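Acetyltransferase (Agrobacterium tumefaciens, PDB 2FSR) probably transfers an acetyl group from acetyl-coenzyme A to an acceptor that is not known, as a member of the GNAT family of N-acetyltransferases. Local coordinates at residues Leu35-Leu40 with Leu88-Gly93; Gly100-Asn105 with Glu131-Leu136. All blocks are in the same frame, centred on the assembly; numbering follows the deposited sequence.

Interaction 1: residues Leu35-Leu40 with Leu88-Gly93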
ATOM      1  N   LEU A  35      -9.161  -4.528 -11.063  1.00 10.63           N
ATOM      2  CA  LEU A  35      -9.004  -3.294 -10.272  1.00 10.39           C
ATOM      3  C   LEU A  35      -8.325  -2.165 -11.016  1.00 10.61           C
ATOM      4  O   LEU A  35      -7.586  -2.385 -11.974  1.00 11.38           O
ATOM      5  CB  LEU A  35      -8.194  -3.574  -8.995  1.00  9.66           C
ATOM      6  CG  LEU A  35      -8.603  -4.783  -8.137  1.00  9.68           C
ATOM      7  CD1 LEU A  35      -7.515  -5.109  -7.113  1.00  9.77           C
ATOM      8  CD2 LEU A  35      -9.977  -4.537  -7.501  1.00 10.96           C
ATOM      9  N   THR A  36      -8.588  -0.953 -10.554  1.00  9.93           N
ATOM     10  CA  THR A  36      -7.837   0.223 -11.006  1.00 10.16           C
ATOM     11  C   THR A  36      -7.152   0.780  -9.758  1.00  9.83           C
ATOM     12  O   THR A  36      -7.808   0.985  -8.720  1.00 10.75           O
ATOM     13  CB  THR A  36      -8.750   1.285 -11.651  1.00 10.60           C
ATOM     14  OG1 THR A  36      -9.356   0.733 -12.836  1.00 12.36           O
ATOM     15  CG2 THR A  36      -7.949   2.535 -12.052  1.00 11.85           C
ATOM     16  N   LEU A  37      -5.829   0.963  -9.837  1.00  9.51           N
ATOM     17  CA  LEU A  37      -5.043   1.445  -8.693  1.00  9.18           C
ATOM     18  C   LEU A  37      -4.603   2.841  -9.047  1.00  9.16           C
ATOM     19  O   LEU A  37      -3.777   3.003  -9.939  1.00 10.10           O
ATOM     20  CB  LEU A  37      -3.831   0.530  -8.446  1.00  8.56           C
ATOM     21  CG  LEU A  37      -4.131  -0.976  -8.445  1.00  9.96           C
ATOM     22  CD1 LEU A  37      -2.874  -1.765  -8.141  1.00 10.37           C
ATOM     23  CD2 LEU A  37      -5.234  -1.341  -7.461  1.00 10.24           C
ATOM     24  N   ARG A  38      -5.165   3.848  -8.383  1.00  8.72           N
ATOM     25  CA  ARG A  38      -5.024   5.221  -8.883  1.00  8.74           C
ATOM     26  C   ARG A  38      -4.662   6.234  -7.790  1.00  8.47           C
ATOM     27  O   ARG A  38      -4.712   5.928  -6.600  1.00  8.10           O
ATOM     28  CB  ARG A  38      -6.284   5.678  -9.637  1.00  9.96           C
ATOM     29  CG  ARG A  38      -7.575   5.368  -8.918  1.00 12.58           C
ATOM     30  CD  ARG A  38      -8.081   6.543  -8.166  1.00 12.98           C
ATOM     31  NE  ARG A  38      -9.273   6.218  -7.374  1.00 12.65           N
ATOM     32  CZ  ARG A  38      -9.595   6.848  -6.256  1.00 12.30           C
ATOM     33  NH1 ARG A  38      -8.836   7.855  -5.822  1.00 10.99           N
ATOM     34  NH2 ARG A  38     -10.664   6.472  -5.567  1.00 11.58           N
ATOM     35  N   PRO A  39      -4.238   7.430  -8.206  1.00  7.97           N
ATOM     36  CA  PRO A  39      -3.809   8.398  -7.185  1.00  8.67           C
ATOM     37  C   PRO A  39      -4.877   8.817  -6.180  1.00  8.39           C
ATOM     38  O   PRO A  39      -6.064   8.908  -6.494  1.00  8.56           O
ATOM     39  CB  PRO A  39      -3.341   9.607  -8.009  1.00  8.83           C
ATOM     40  CG  PRO A  39      -3.074   9.030  -9.405  1.00  9.22           C
ATOM     41  CD  PRO A  39      -4.084   7.943  -9.580  1.00  9.17           C
ATOM     42  N   LEU A  40      -4.415   9.093  -4.973  1.00  8.13           N
ATOM     43  CA  LEU A  40      -5.252   9.635  -3.913  1.00  7.80           C
ATOM     44  C   LEU A  40      -5.855  10.975  -4.324  1.00  8.25           C
ATOM     45  O   LEU A  40      -5.221  11.771  -5.036  1.00  8.90           O
ATOM     46  CB  LEU A  40      -4.426   9.839  -2.640  1.00  8.25           C
ATOM     47  CG  LEU A  40      -4.387   8.677  -1.646  1.00  5.61           C
ATOM     48  CD1 LEU A  40      -3.661   7.444  -2.233  1.00  7.98           C
ATOM     49  CD2 LEU A  40      -3.766   9.088  -0.301  1.00  8.48           C
ATOM     50  N   LEU A  88      -1.762   3.949  -3.644  1.00  6.30           N
ATOM     51  CA  LEU A  88      -2.785   4.111  -4.670  1.00  6.85           C
ATOM     52  C   LEU A  88      -4.096   3.609  -4.071  1.00  6.68           C
ATOM     53  O   LEU A  88      -4.107   2.642  -3.280  1.00  7.30           O
ATOM     54  CB  LEU A  88      -2.436   3.287  -5.912  1.00  6.53           C
ATOM     55  CG  LEU A  88      -1.133   3.683  -6.628  1.00  6.96           C
ATOM     56  CD1 LEU A  88      -0.690   2.621  -7.639  1.00  8.68           C
ATOM     57  CD2 LEU A  88      -1.274   5.051  -7.279  1.00  8.80           C
HETATM   58  N   MSE A  89      -5.192   4.290  -4.401  1.00  7.08           N
HETATM   59  CA  MSE A  89      -6.498   3.814  -3.977  1.00  7.76           C
HETATM   60  C   MSE A  89      -6.924   2.694  -4.904  1.00  8.19           C
HETATM   61  O   MSE A  89      -6.634   2.736  -6.099  1.00  8.22           O
HETATM   62  CB  MSE A  89      -7.524   4.946  -4.002  1.00  8.30           C
HETATM   63  CG  MSE A  89      -7.218   6.153  -3.090  1.00  9.38           C
HETATM   64 SE   MSE A  89      -6.697   5.742  -1.264  0.75 13.15          SE
HETATM   65  CE  MSE A  89      -8.361   4.929  -0.649  1.00  9.84           C
ATOM     66  N   ILE A  90      -7.634   1.721  -4.340  1.00  7.65           N
ATOM     67  CA  ILE A  90      -8.122   0.567  -5.103  1.00  8.63           C
ATOM     68  C   ILE A  90      -9.569   0.795  -5.489  1.00  9.50           C
ATOM     69  O   ILE A  90     -10.434   0.899  -4.605  1.00 10.63           O
ATOM     70  CB  ILE A  90      -8.035  -0.748  -4.286  1.00  7.56           C
ATOM     71  CG1 ILE A  90      -6.609  -0.988  -3.737  1.00  8.93           C
ATOM     72  CG2 ILE A  90      -8.528  -1.931  -5.123  1.00  8.81           C
ATOM     73  CD1 ILE A  90      -6.509  -2.186  -2.772  1.00  9.41           C
ATOM     74  N   ASP A  91      -9.818   0.881  -6.795  1.00  9.91           N
ATOM     75  CA  ASP A  91     -11.191   0.968  -7.320  1.00  9.76           C
ATOM     76  C   ASP A  91     -11.560  -0.316  -8.053  1.00 10.85           C
ATOM     77  O   ASP A  91     -10.713  -0.951  -8.669  1.00 10.48           O
ATOM     78  CB  ASP A  91     -11.349   2.147  -8.294  1.00 10.63           C
ATOM     79  CG  ASP A  91     -11.298   3.514  -7.618  1.00 10.38           C
ATOM     80  OD1 ASP A  91     -11.298   3.623  -6.370  1.00 12.22           O
ATOM     81  OD2 ASP A  91     -11.262   4.508  -8.391  1.00 12.65           O
ATOM     82  N   LEU A  92     -12.842  -0.690  -7.988  1.00 11.84           N
ATOM     83  CA  LEU A  92     -13.311  -1.851  -8.740  1.00 13.34           C
ATOM     84  C   LEU A  92     -13.485  -1.495 -10.215  1.00 14.22           C
ATOM     85  O   LEU A  92     -14.266  -0.605 -10.567  1.00 15.03           O
ATOM     86  CB  LEU A  92     -14.642  -2.361  -8.176  1.00 12.97           C
ATOM     87  CG  LEU A  92     -14.607  -3.177  -6.891  1.00 15.37           C
ATOM     88  CD1 LEU A  92     -16.032  -3.392  -6.390  1.00 16.50           C
ATOM     89  CD2 LEU A  92     -13.901  -4.517  -7.074  1.00 16.40           C
ATOM     90  N   GLY A  93     -12.756  -2.196 -11.078  1.00 15.60           N
ATOM     91  CA  GLY A  93     -12.906  -2.053 -12.531  1.00 18.67           C
ATOM     92  C   GLY A  93     -12.873  -0.632 -13.050  1.00 20.66           C
ATOM     93  O   GLY A  93     -12.002   0.149 -12.663  1.00 21.23           O
TER
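R38 grips D91 side-on across two antiparallel strands, with one nitrogen to each carboxylate oxygen. NE reaches D91 OD2 at 2.8 Å from above the carboxylate plane, while NH2 takes the syn lone pair of OD1 at 3.0 Å; the two flat groups are turned 54° apart, so the salt bridge is a twisted one. CB of M89, a selenomethionine, lies 3.6 Å above the centre of the guanidinium, its apolar chain packing against that flat face. R38 puts CG between its own N and carbonyl carbon (chi1 47°) and bends at chi2, which turns the long chain over the neighbouring strand. NH1 donates to P39 O and also forms a salt bridge with D44, so the charge is shared between two acids.

Beneath these side chains run paired backbone bonds, T36 with D91 and R38 with M89. T36 adds a side-chain bond to the backbone pairing: its hydroxyl donates to G93 O at 2.7 Å, an oxygen that R31 also reaches, on a glycine at positive phi. On the other face L37 and I90 lie side by side, CD2 to CG1 4.0 Å, and L35 CD2 meets I90 CG2; branched aliphatic residues suit this buried side. Helix 128-143 packs there against L35 and I90, helix 66-83 touches L40 and L88, and strands 30-31 and 97-105 continue the sheet on either side.

Interaction 2: residues Gly100-Asn105 with Glu131-Leu136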
ATOM      1  N   GLY A 100     -10.465   0.294  -1.087  1.00  7.69           N
ATOM      2  CA  GLY A 100      -9.331   0.218  -0.164  1.00  7.42           C
ATOM      3  C   GLY A 100      -8.095   0.877  -0.742  1.00  6.86           C
ATOM      4  O   GLY A 100      -8.216   1.780  -1.542  1.00  6.91           O
ATOM      5  N   GLN A 101      -6.924   0.419  -0.309  1.00  7.24           N
ATOM      6  CA  GLN A 101      -5.685   1.114  -0.638  1.00  7.72           C
ATOM      7  C   GLN A 101      -4.539   0.117  -0.623  1.00  7.46           C
ATOM      8  O   GLN A 101      -4.521  -0.828   0.184  1.00  8.07           O
ATOM      9  CB  GLN A 101      -5.439   2.227   0.377  1.00  8.23           C
ATOM     10  CG  GLN A 101      -4.229   3.110   0.055  1.00  8.64           C
ATOM     11  CD  GLN A 101      -3.783   3.896   1.264  1.00  9.69           C
ATOM     12  OE1 GLN A 101      -3.305   3.313   2.232  1.00 12.12           O
ATOM     13  NE2 GLN A 101      -3.967   5.228   1.230  1.00  8.70           N
ATOM     14  N   ILE A 102      -3.582   0.361  -1.517  1.00  7.52           N
ATOM     15  CA  ILE A 102      -2.328  -0.386  -1.583  1.00  7.82           C
ATOM     16  C   ILE A 102      -1.184   0.625  -1.645  1.00  7.30           C
ATOM     17  O   ILE A 102      -1.348   1.692  -2.236  1.00  7.76           O
ATOM     18  CB  ILE A 102      -2.299  -1.325  -2.836  1.00  7.97           C
ATOM     19  CG1 ILE A 102      -1.068  -2.243  -2.826  1.00 10.16           C
ATOM     20  CG2 ILE A 102      -2.363  -0.520  -4.140  1.00  8.84           C
ATOM     21  CD1 ILE A 102      -1.084  -3.329  -1.805  1.00 12.14           C
ATOM     22  N   GLY A 103      -0.047   0.323  -1.018  1.00  7.02           N
ATOM     23  CA  GLY A 103       1.065   1.289  -1.081  1.00  7.52           C
ATOM     24  C   GLY A 103       2.432   0.746  -0.762  1.00  8.22           C
ATOM     25  O   GLY A 103       2.577  -0.309  -0.149  1.00  8.21           O
ATOM     26  N   ILE A 104       3.442   1.482  -1.215  1.00  7.36           N
ATOM     27  CA  ILE A 104       4.791   1.253  -0.748  1.00  7.96           C
ATOM     28  C   ILE A 104       5.266   2.510  -0.020  1.00  7.87           C
ATOM     29  O   ILE A 104       5.164   3.622  -0.545  1.00  7.75           O
ATOM     30  CB  ILE A 104       5.742   0.879  -1.890  1.00  8.33           C
ATOM     31  CG1 ILE A 104       5.305  -0.439  -2.535  1.00 10.24           C
ATOM     32  CG2 ILE A 104       7.188   0.767  -1.398  1.00  8.08           C
ATOM     33  CD1 ILE A 104       5.935  -0.670  -3.909  1.00 11.21           C
ATOM     34  N   ASN A 105       5.764   2.272   1.183  1.00  8.31           N
ATOM     35  CA  ASN A 105       6.085   3.310   2.167  1.00  8.16           C
ATOM     36  C   ASN A 105       7.573   3.413   2.396  1.00  7.86           C
ATOM     37  O   ASN A 105       8.261   2.387   2.501  1.00  7.88           O
ATOM     38  CB  ASN A 105       5.460   2.905   3.491  1.00  8.51           C
ATOM     39  CG  ASN A 105       3.956   2.766   3.391  1.00  9.64           C
ATOM     40  OD1 ASN A 105       3.249   3.768   3.272  1.00 10.07           O
ATOM     41  ND2 ASN A 105       3.462   1.537   3.379  1.00 12.99           N
ATOM     42  N   GLU A 131      -4.389  -9.241  -5.217  1.00  9.97           N
ATOM     43  CA  GLU A 131      -4.323  -8.790  -6.602  1.00 10.04           C
ATOM     44  C   GLU A 131      -3.680  -7.413  -6.681  1.00  9.96           C
ATOM     45  O   GLU A 131      -2.809  -7.167  -7.538  1.00  9.62           O
ATOM     46  CB  GLU A 131      -5.721  -8.781  -7.252  1.00  9.92           C
ATOM     47  CG  GLU A 131      -5.725  -8.326  -8.704  1.00  9.97           C
ATOM     48  CD  GLU A 131      -7.098  -8.454  -9.370  1.00 11.42           C
ATOM     49  OE1 GLU A 131      -7.836  -9.398  -9.015  1.00 14.76           O
ATOM     50  OE2 GLU A 131      -7.413  -7.651 -10.264  1.00 11.35           O
ATOM     51  N   ALA A 132      -4.099  -6.513  -5.787  1.00  9.51           N
ATOM     52  CA  ALA A 132      -3.514  -5.170  -5.741  1.00  9.43           C
ATOM     53  C   ALA A 132      -2.044  -5.222  -5.335  1.00 10.26           C
ATOM     54  O   ALA A 132      -1.196  -4.526  -5.943  1.00 10.05           O
ATOM     55  CB  ALA A 132      -4.315  -4.274  -4.793  1.00  9.69           C
ATOM     56  N   ALA A 133      -1.737  -6.063  -4.348  1.00  9.63           N
ATOM     57  CA  ALA A 133      -0.354  -6.194  -3.836  1.00 10.47           C
ATOM     58  C   ALA A 133       0.591  -6.732  -4.909  1.00 10.67           C
ATOM     59  O   ALA A 133       1.710  -6.229  -5.062  1.00 11.34           O
ATOM     60  CB  ALA A 133      -0.313  -7.075  -2.596  1.00 10.85           C
ATOM     61  N   VAL A 134       0.161  -7.755  -5.640  1.00 11.10           N
ATOM     62  CA  VAL A 134       0.985  -8.315  -6.723  1.00 11.73           C
ATOM     63  C   VAL A 134       1.301  -7.242  -7.758  1.00 11.59           C
ATOM     64  O   VAL A 134       2.459  -7.129  -8.219  1.00 12.04           O
ATOM     65  CB  VAL A 134       0.276  -9.526  -7.400  1.00 12.09           C
ATOM     66  CG1 VAL A 134       0.861  -9.816  -8.784  1.00 13.47           C
ATOM     67  CG2 VAL A 134       0.345 -10.760  -6.486  1.00 11.96           C
ATOM     68  N   ALA A 135       0.297  -6.449  -8.127  1.00 11.21           N
ATOM     69  CA  ALA A 135       0.466  -5.425  -9.155  1.00 11.26           C
ATOM     70  C   ALA A 135       1.465  -4.374  -8.719  1.00 11.63           C
ATOM     71  O   ALA A 135       2.373  -4.027  -9.480  1.00 11.47           O
ATOM     72  CB  ALA A 135      -0.876  -4.785  -9.516  1.00 12.17           C
ATOM     73  N   LEU A 136       1.322  -3.866  -7.494  1.00 10.47           N
ATOM     74  CA  LEU A 136       2.240  -2.804  -7.067  1.00 11.47           C
ATOM     75  C   LEU A 136       3.628  -3.348  -6.747  1.00 11.32           C
ATOM     76  O   LEU A 136       4.635  -2.687  -7.035  1.00 11.39           O
ATOM     77  CB  LEU A 136       1.666  -2.017  -5.884  1.00 10.57           C
ATOM     78  CG  LEU A 136       2.423  -0.732  -5.547  1.00 12.26           C
ATOM     79  CD1 LEU A 136       2.482   0.263  -6.716  1.00 12.41           C
ATOM     80  CD2 LEU A 136       1.839  -0.077  -4.287  1.00 11.41           C
TER
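Strand 100-105 and helix 131-136 run in roughly the same direction, their axes 31° apart and 8.4 Å from each other at closest approach. Contact across this gap is made by aliphatic groups. I102 sets CG1 anti to its backbone N (chi1 -173°), and the chain then turns so that CD1 ends 3.6 Å from A133 CA, against the helix backbone itself. The small side chains of A132 and A133 permit so close a meeting: A132 CB faces I102 CB at 4.1 Å, and A133 CB also touches CD1.

This is the layered alpha-beta sandwich of the GNAT fold, in which a helix packs along one face of the central antiparallel sheet; alternate strand residues I102 and I104 point at it, whereas Q101 points away and bonds D76 of helix 66-83.

L136, one turn after A132, slides past I102 in the opposite direction. Its CD2 settles 3.6 Å from G103 CA, at a residue without a side chain, while its CG meets I104 CD1 at 3.9 Å, the two chains crossing at a slant. Around these contacts, L115 of strand 114-119 touches both isoleucines, and L88 and I90 of strand 87-92 pack on L136 and A132 respectively.

After the short edge strand 30-31, the chain lays down strand 35-38, passes through helices 45-53 and 66-83, and returns as strand 87-92; interaction 1 closes that mostly helical excursion of 47 residues. The next strand, 97-105, opens interaction 2, which closes after strand 114-119 when helix 128-143 comes back over the sheet. The two loops thus follow in series and neither nest nor cross. They are nevertheless joined sidewise in the sheet, where L88 N probably bonds I102 O (2.7 Å) and I90 N probably bonds G100 O. Interaction 1 ties strand to strand within the sheet, and interaction 2 ties the sheet to helix 128-143.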